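Local coordinates for protein fructosyl amine:oxygen oxidoreductase (Neosartorya fumigata, PDB 4WCT) that probably oxidises fructosyl amines (Amadori products) with molecular oxygen, using a bound FAD cofactor, and so removes sugar from glycated amines, at residues 35-49 and 393-407. Sequence-based numbering, arbitrary orientation.
Sequences TWGCSTALHLARRGY and MPTIGGFIADALESK. With FAD (flavin-adenine dinucleotide), chain C.
In the dinucleotide-binding domain of this FAD-dependent oxidoreductase, the helix that receives the cofactor's pyrophosphate, 35-46, is crossed by helix 393-404 at -65°, their axes only 7.0 Å apart. Glycine makes such closeness possible: Gly397, with no side chain, lets its CA come within 3.6 Å of Thr40 CA. Next to this crossing, Ser39 drops as a knob among Met393, Pro394, Ile396 and Gly397. Its hydroxyl donates to Met393 O (OG to O 2.6 Å) and accepts from Gly397 N, a chi1 of -176° having swung OG away from the backbone N toward the partner backbone, so the buried oxygen is held by two bonds. His43 lies flat over the Gly397-Gly398 peptide, Gly398 N above the ring centre, while its edge sends an almost straight bond from NE2 to Pro394 O (2.8 Å, 172°). The N-terminal end of helix 35-46, consistent with a Rossmann-type strand-turn-helix, faces FAD, where Thr35 N and Trp36 N hydrogen-bond to phosphate oxygens O1A and O1P. The Trp36 indole lies between the cofactor and helix 393-404: Ile396 CG1 stands over one face, 3.8 Å from the centroid of the five-membered ring, and FAD O5' and O2P lie over the opposite face, O2P toward the rim; NE1 bonds to Gly389 O. Toward the C-terminal ends, Leu44 CD2 packs against Ala401 CB and Leu404 CD2. Beyond them the extended Arg47 lays its guanidinium over Ala401 CB, and NH1 (2.8 Å) and NH2 both hydrogen-bond end-on to the single oxygen Asp402 OD1, a salt bridge. NH1 also bridges weakly to Glu405 OE1, whereas Glu405 OE2 takes the Tyr49 hydroxyl, OH to OE2 2.6 Å, near the ring plane.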
loop_
_atom_site.group_PDB
_atom_site.type_symbol
_atom_site.label_atom_id
_atom_site.label_comp_id
_atom_site.label_asym_id
_atom_site.label_seq_id
_atom_site.Cartn_x
_atom_site.Cartn_y
_atom_site.Cartn_z
ATOM N N THR A 35 2.926 1.114 -7.847
ATOM C CA THR A 35 3.011 -0.282 -7.400
ATOM C C THR A 35 2.293 -1.210 -8.356
ATOM O O THR A 35 2.896 -2.150 -8.911
ATOM C CB THR A 35 2.417 -0.473 -5.995
ATOM O OG1 THR A 35 2.887 0.543 -5.102
ATOM C CG2 THR A 35 2.767 -1.847 -5.471
ATOM N N TRP A 36 1.026 -0.897 -8.620
ATOM C CA TRP A 36 0.182 -1.762 -9.417
ATOM C C TRP A 36 0.300 -1.537 -10.922
ATOM O O TRP A 36 0.271 -2.501 -11.704
ATOM C CB TRP A 36 -1.270 -1.663 -8.984
ATOM C CG TRP A 36 -1.572 -2.168 -7.587
ATOM C CD1 TRP A 36 -0.672 -2.655 -6.651
ATOM C CD2 TRP A 36 -2.873 -2.391 -7.040
ATOM N NE1 TRP A 36 -1.357 -3.132 -5.537
ATOM C CE2 TRP A 36 -2.701 -3.022 -5.777
ATOM C CE3 TRP A 36 -4.183 -2.161 -7.509
ATOM C CZ2 TRP A 36 -3.777 -3.366 -4.967
ATOM C CZ3 TRP A 36 -5.248 -2.538 -6.704
ATOM C CH2 TRP A 36 -5.037 -3.141 -5.456
ATOM N N GLY A 37 0.602 -0.291 -11.297
ATOM C CA GLY A 37 0.803 0.072 -12.687
ATOM C C GLY A 37 2.044 -0.538 -13.274
ATOM O O GLY A 37 1.998 -1.077 -14.381
ATOM N N CYS A 38 3.141 -0.550 -12.523
ATOM C CA CYS A 38 4.356 -1.171 -13.026
ATOM C C CYS A 38 4.196 -2.673 -13.069
ATOM O O CYS A 38 4.689 -3.303 -14.003
ATOM C CB CYS A 38 5.588 -0.758 -12.215
ATOM S SG CYS A 38 6.090 0.962 -12.429
ATOM N N SER A 39 3.523 -3.258 -12.075
ATOM C CA SER A 39 3.280 -4.694 -12.103
ATOM C C SER A 39 2.447 -5.045 -13.324
ATOM O O SER A 39 2.712 -6.038 -14.010
ATOM C CB SER A 39 2.586 -5.173 -10.827
ATOM O OG SER A 39 2.408 -6.588 -10.790
ATOM N N THR A 40 1.382 -4.274 -13.557
ATOM C CA THR A 40 0.503 -4.504 -14.701
ATOM C C THR A 40 1.273 -4.383 -16.027
ATOM O O THR A 40 1.188 -5.276 -16.880
ATOM C CB THR A 40 -0.666 -3.517 -14.675
ATOM O OG1 THR A 40 -1.455 -3.725 -13.496
ATOM C CG2 THR A 40 -1.535 -3.678 -15.907
ATOM N N ALA A 41 2.143 -3.390 -16.137
ATOM C CA ALA A 41 2.896 -3.182 -17.379
ATOM C C ALA A 41 3.780 -4.412 -17.634
ATOM O O ALA A 41 3.868 -4.921 -18.759
ATOM C CB ALA A 41 3.745 -1.938 -17.267
ATOM N N LEU A 42 4.444 -4.872 -16.594
ATOM C CA LEU A 42 5.306 -6.048 -16.709
ATOM C C LEU A 42 4.541 -7.288 -17.132
ATOM O O LEU A 42 4.951 -7.993 -18.064
ATOM C CB LEU A 42 6.045 -6.298 -15.403
ATOM C CG LEU A 42 6.887 -7.577 -15.338
ATOM C CD1 LEU A 42 8.075 -7.436 -16.266
ATOM C CD2 LEU A 42 7.307 -7.690 -13.879
ATOM N N HIS A 43 3.406 -7.549 -16.500
ATOM C CA HIS A 43 2.619 -8.739 -16.833
ATOM C C HIS A 43 2.033 -8.666 -18.242
ATOM O O HIS A 43 2.065 -9.665 -18.960
ATOM C CB HIS A 43 1.513 -8.949 -15.822
ATOM C CG HIS A 43 1.978 -9.595 -14.570
ATOM N ND1 HIS A 43 1.836 -10.946 -14.344
ATOM C CD2 HIS A 43 2.540 -9.076 -13.447
ATOM C CE1 HIS A 43 2.352 -11.244 -13.167
ATOM N NE2 HIS A 43 2.794 -10.132 -12.604
ATOM N N LEU A 44 1.624 -7.477 -18.681
ATOM C CA LEU A 44 1.096 -7.336 -20.055
ATOM C C LEU A 44 2.224 -7.582 -21.066
ATOM O O LEU A 44 2.045 -8.353 -22.018
ATOM C CB LEU A 44 0.512 -5.950 -20.277
ATOM C CG LEU A 44 -0.811 -5.669 -19.556
ATOM C CD1 LEU A 44 -1.206 -4.216 -19.707
ATOM C CD2 LEU A 44 -1.916 -6.605 -20.038
ATOM N N ALA A 45 3.399 -7.033 -20.800
ATOM C CA ALA A 45 4.560 -7.316 -21.664
ATOM C C ALA A 45 4.904 -8.794 -21.735
ATOM O O ALA A 45 5.145 -9.353 -22.829
ATOM C CB ALA A 45 5.762 -6.506 -21.244
ATOM N N ARG A 46 4.901 -9.463 -20.598
ATOM C CA ARG A 46 5.198 -10.895 -20.569
ATOM C C ARG A 46 4.158 -11.698 -21.337
ATOM O O ARG A 46 4.481 -12.758 -21.872
ATOM C CB ARG A 46 5.286 -11.410 -19.134
ATOM C CG ARG A 46 6.542 -10.933 -18.423
ATOM C CD ARG A 46 6.562 -11.387 -16.974
ATOM N NE ARG A 46 7.853 -11.185 -16.349
ATOM C CZ ARG A 46 8.058 -11.326 -15.047
ATOM N NH1 ARG A 46 7.045 -11.645 -14.262
ATOM N NH2 ARG A 46 9.269 -11.148 -14.537
ATOM N N ARG A 47 2.913 -11.238 -21.333
ATOM C CA ARG A 47 1.828 -11.912 -22.034
ATOM C C ARG A 47 1.822 -11.613 -23.533
ATOM O O ARG A 47 0.957 -12.128 -24.250
ATOM C CB ARG A 47 0.477 -11.535 -21.425
ATOM C CG ARG A 47 0.250 -12.224 -20.097
ATOM C CD ARG A 47 -1.065 -11.846 -19.451
ATOM N NE ARG A 47 -1.062 -12.294 -18.083
ATOM C CZ ARG A 47 -2.150 -12.647 -17.399
ATOM N NH1 ARG A 47 -3.369 -12.541 -17.930
ATOM N NH2 ARG A 47 -2.020 -12.979 -16.123
ATOM N N GLY A 48 2.716 -10.742 -23.973
ATOM C CA GLY A 48 2.922 -10.478 -25.404
ATOM C C GLY A 48 2.133 -9.296 -25.954
ATOM O O GLY A 48 1.911 -9.194 -27.177
ATOM N N TYR A 49 1.609 -8.449 -25.063
ATOM C CA TYR A 49 0.969 -7.224 -25.488
ATOM C C TYR A 49 2.013 -6.239 -25.940
ATOM O O TYR A 49 2.871 -5.824 -25.161
ATOM C CB TYR A 49 0.108 -6.609 -24.374
ATOM C CG TYR A 49 -1.138 -7.378 -24.050
ATOM C CD1 TYR A 49 -1.106 -8.477 -23.214
ATOM C CD2 TYR A 49 -2.347 -7.059 -24.647
ATOM C CE1 TYR A 49 -2.263 -9.145 -22.871
ATOM C CE2 TYR A 49 -3.494 -7.725 -24.317
ATOM C CZ TYR A 49 -3.443 -8.800 -23.482
ATOM O OH TYR A 49 -4.599 -9.483 -23.237
ATOM N N MET A 393 2.775 -6.667 -5.081
ATOM C CA MET A 393 3.464 -6.154 -6.270
ATOM C C MET A 393 3.798 -7.205 -7.329
ATOM O O MET A 393 3.637 -6.935 -8.511
ATOM C CB MET A 393 4.728 -5.389 -5.907
ATOM C CG MET A 393 5.246 -4.522 -7.043
ATOM S SD MET A 393 6.880 -3.831 -6.718
ATOM C CE MET A 393 6.498 -2.804 -5.309
ATOM N N PRO A 394 4.339 -8.379 -6.919
ATOM C CA PRO A 394 4.830 -9.298 -7.962
ATOM C C PRO A 394 3.694 -9.856 -8.836
ATOM O O PRO A 394 3.934 -10.160 -10.008
ATOM C CB PRO A 394 5.463 -10.435 -7.167
ATOM C CG PRO A 394 5.764 -9.858 -5.823
ATOM C CD PRO A 394 4.633 -8.886 -5.572
ATOM N N THR A 395 2.494 -9.983 -8.282
ATOM C CA THR A 395 1.422 -10.769 -8.877
ATOM C C THR A 395 0.184 -9.950 -9.192
ATOM O O THR A 395 -0.666 -10.393 -9.935
ATOM C CB THR A 395 1.021 -11.940 -7.939
ATOM O OG1 THR A 395 1.037 -11.482 -6.561
ATOM C CG2 THR A 395 1.992 -13.071 -8.102
ATOM N N ILE A 396 0.082 -8.745 -8.629
ATOM C CA ILE A 396 -1.157 -7.981 -8.809
ATOM C C ILE A 396 -1.408 -7.632 -10.290
ATOM O O ILE A 396 -2.545 -7.713 -10.776
ATOM C CB ILE A 396 -1.182 -6.725 -7.917
ATOM C CG1 ILE A 396 -2.625 -6.191 -7.808
ATOM C CG2 ILE A 396 -0.213 -5.700 -8.450
ATOM C CD1 ILE A 396 -3.512 -6.986 -6.890
ATOM N N GLY A 397 -0.339 -7.401 -11.045
ATOM C CA GLY A 397 -0.468 -7.203 -12.473
ATOM C C GLY A 397 -1.028 -8.406 -13.203
ATOM O O GLY A 397 -1.665 -8.249 -14.242
ATOM N N GLY A 398 -0.781 -9.622 -12.703
ATOM C CA GLY A 398 -1.392 -10.795 -13.343
ATOM C C GLY A 398 -2.887 -10.866 -13.107
ATOM O O GLY A 398 -3.639 -11.291 -13.982
ATOM N N PHE A 399 -3.309 -10.616 -11.871
ATOM C CA PHE A 399 -4.736 -10.506 -11.579
ATOM C C PHE A 399 -5.387 -9.397 -12.384
ATOM O O PHE A 399 -6.489 -9.586 -12.952
ATOM C CB PHE A 399 -4.976 -10.281 -10.088
ATOM C CG PHE A 399 -4.636 -11.450 -9.259
ATOM C CD1 PHE A 399 -5.486 -12.550 -9.201
ATOM C CD2 PHE A 399 -3.461 -11.470 -8.523
ATOM C CE1 PHE A 399 -5.161 -13.659 -8.425
ATOM C CE2 PHE A 399 -3.138 -12.570 -7.751
ATOM C CZ PHE A 399 -4.008 -13.641 -7.655
ATOM N N ILE A 400 -4.707 -8.247 -12.493
ATOM C CA ILE A 400 -5.246 -7.136 -13.284
ATOM C C ILE A 400 -5.331 -7.499 -14.792
ATOM O O ILE A 400 -6.368 -7.262 -15.438
ATOM C CB ILE A 400 -4.408 -5.860 -13.074
ATOM C CG1 ILE A 400 -4.564 -5.342 -11.622
ATOM C CG2 ILE A 400 -4.809 -4.774 -14.074
ATOM C CD1 ILE A 400 -3.458 -4.440 -11.149
ATOM N N ALA A 401 -4.284 -8.111 -15.334
ATOM C CA ALA A 401 -4.319 -8.595 -16.728
ATOM C C ALA A 401 -5.431 -9.643 -16.942
ATOM O O ALA A 401 -6.116 -9.652 -17.998
ATOM C CB ALA A 401 -2.970 -9.136 -17.140
ATOM N N ASP A 402 -5.642 -10.503 -15.948
ATOM C CA ASP A 402 -6.695 -11.506 -16.017
ATOM C C ASP A 402 -8.072 -10.835 -16.086
ATOM O O ASP A 402 -8.947 -11.235 -16.848
ATOM C CB ASP A 402 -6.681 -12.438 -14.791
ATOM C CG ASP A 402 -5.603 -13.517 -14.837
ATOM O OD1 ASP A 402 -4.896 -13.697 -15.878
ATOM O OD2 ASP A 402 -5.438 -14.187 -13.791
ATOM N N ALA A 403 -8.275 -9.811 -15.275
ATOM C CA ALA A 403 -9.516 -9.053 -15.323
ATOM C C ALA A 403 -9.704 -8.349 -16.687
ATOM O O ALA A 403 -10.807 -8.323 -17.232
ATOM C CB ALA A 403 -9.528 -8.045 -14.191
ATOM N N LEU A 404 -8.622 -7.821 -17.260
ATOM C CA LEU A 404 -8.664 -7.233 -18.595
ATOM C C LEU A 404 -9.116 -8.276 -19.625
ATOM O O LEU A 404 -9.923 -7.974 -20.519
ATOM C CB LEU A 404 -7.295 -6.702 -19.006
ATOM C CG LEU A 404 -7.219 -5.888 -20.300
ATOM C CD1 LEU A 404 -7.850 -4.507 -20.159
ATOM C CD2 LEU A 404 -5.785 -5.771 -20.791
ATOM N N GLU A 405 -8.699 -9.509 -19.400
ATOM C CA GLU A 405 -8.991 -10.615 -20.308
ATOM C C GLU A 405 -10.246 -11.402 -19.922
ATOM O O GLU A 405 -10.502 -12.465 -20.489
ATOM C CB GLU A 405 -7.787 -11.546 -20.375
ATOM C CG GLU A 405 -6.546 -10.910 -20.967
ATOM C CD GLU A 405 -5.286 -11.773 -20.877
ATOM O OE1 GLU A 405 -5.325 -12.874 -20.307
ATOM O OE2 GLU A 405 -4.284 -11.413 -21.500
ATOM N N SER A 406 -11.045 -10.849 -19.012
ATOM C CA SER A 406 -12.308 -11.447 -18.557
ATOM C C SER A 406 -12.133 -12.836 -18.000
ATOM O O SER A 406 -12.967 -13.705 -18.214
ATOM C CB SER A 406 -13.333 -11.470 -19.706
ATOM O OG SER A 406 -13.677 -10.150 -20.062
ATOM N N LYS A 407 -11.041 -13.072 -17.283
ATOM C CA LYS A 407 -10.849 -14.347 -16.630
ATOM C C LYS A 407 -10.255 -14.231 -15.231
ATOM O O LYS A 407 -9.524 -15.094 -14.784
ATOM C CB LYS A 407 -9.950 -15.220 -17.481
ATOM C CG LYS A 407 -8.607 -14.598 -17.803
ATOM C CD LYS A 407 -7.871 -15.387 -18.884
ATOM C CE LYS A 407 -6.397 -15.487 -18.559
ATOM N NZ LYS A 407 -5.638 -16.079 -19.696
HETATM P PA FAD C . 0.800 3.898 -5.789
HETATM O O1A FAD C . 1.925 2.943 -5.514
HETATM O O2A FAD C . 0.579 5.090 -4.912
HETATM O O5B FAD C . 0.985 4.371 -7.276
HETATM C C5B FAD C . 0.060 5.308 -7.848
HETATM C C4B FAD C . 0.750 5.981 -9.029
HETATM O O4B FAD C . -0.235 6.773 -9.769
HETATM C C3B FAD C . 1.882 6.926 -8.640
HETATM O O3B FAD C . 3.117 6.594 -9.294
HETATM C C2B FAD C . 1.373 8.302 -9.079
HETATM O O2B FAD C . 2.381 9.245 -9.435
HETATM C C1B FAD C . 0.416 7.937 -10.215
HETATM N N9A FAD C . -0.591 8.995 -10.449
HETATM C C8A FAD C . -1.200 9.773 -9.536
HETATM N N7A FAD C . -2.012 10.670 -10.142
HETATM C C5A FAD C . -1.968 10.378 -11.468
HETATM C C6A FAD C . -2.535 10.976 -12.670
HETATM N N6A FAD C . -3.376 12.021 -12.584
HETATM N N1A FAD C . -2.153 10.452 -13.854
HETATM C C2A FAD C . -1.335 9.399 -13.974
HETATM N N3A FAD C . -0.747 8.829 -12.908
HETATM C C4A FAD C . -1.034 9.291 -11.666
HETATM N N1 FAD C . 1.000 -2.242 1.868
HETATM C C2 FAD C . 1.521 -3.479 2.186
HETATM O O2 FAD C . 1.239 -4.419 1.445
HETATM N N3 FAD C . 2.391 -3.635 3.187
HETATM C C4 FAD C . 2.696 -2.628 4.031
HETATM O O4 FAD C . 3.500 -2.734 4.999
HETATM C C4X FAD C . 2.162 -1.302 3.773
HETATM N N5 FAD C . 2.464 -0.256 4.586
HETATM C C5X FAD C . 2.144 1.007 4.166
HETATM C C6 FAD C . 2.628 2.127 4.834
HETATM C C7 FAD C . 2.211 3.391 4.460
HETATM C C7M FAD C . 2.798 4.573 5.144
HETATM C C8 FAD C . 1.308 3.541 3.311
HETATM C C8M FAD C . 0.860 4.872 2.830
HETATM C C9 FAD C . 0.908 2.451 2.580
HETATM C C9A FAD C . 1.247 1.180 2.996
HETATM N N10 FAD C . 0.764 0.062 2.311
HETATM C C10 FAD C . 1.294 -1.189 2.631
HETATM C "C1'" FAD C . -0.175 0.106 1.200
HETATM C "C2'" FAD C . 0.509 0.094 -0.158
HETATM O "O2'" FAD C . 1.548 1.061 -0.109
HETATM C "C3'" FAD C . -0.528 0.456 -1.230
HETATM O "O3'" FAD C . -1.722 -0.318 -1.038
HETATM C "C4'" FAD C . 0.019 0.244 -2.644
HETATM O "O4'" FAD C . 1.344 0.765 -2.726
HETATM C "C5'" FAD C . -0.880 1.002 -3.611
HETATM O "O5'" FAD C . -0.412 0.776 -4.940
HETATM P P FAD C . -1.026 1.636 -6.151
HETATM O O1P FAD C . -0.311 1.216 -7.415
HETATM O O2P FAD C . -2.528 1.537 -6.040
HETATM O O3P FAD C . -0.598 3.138 -5.781
#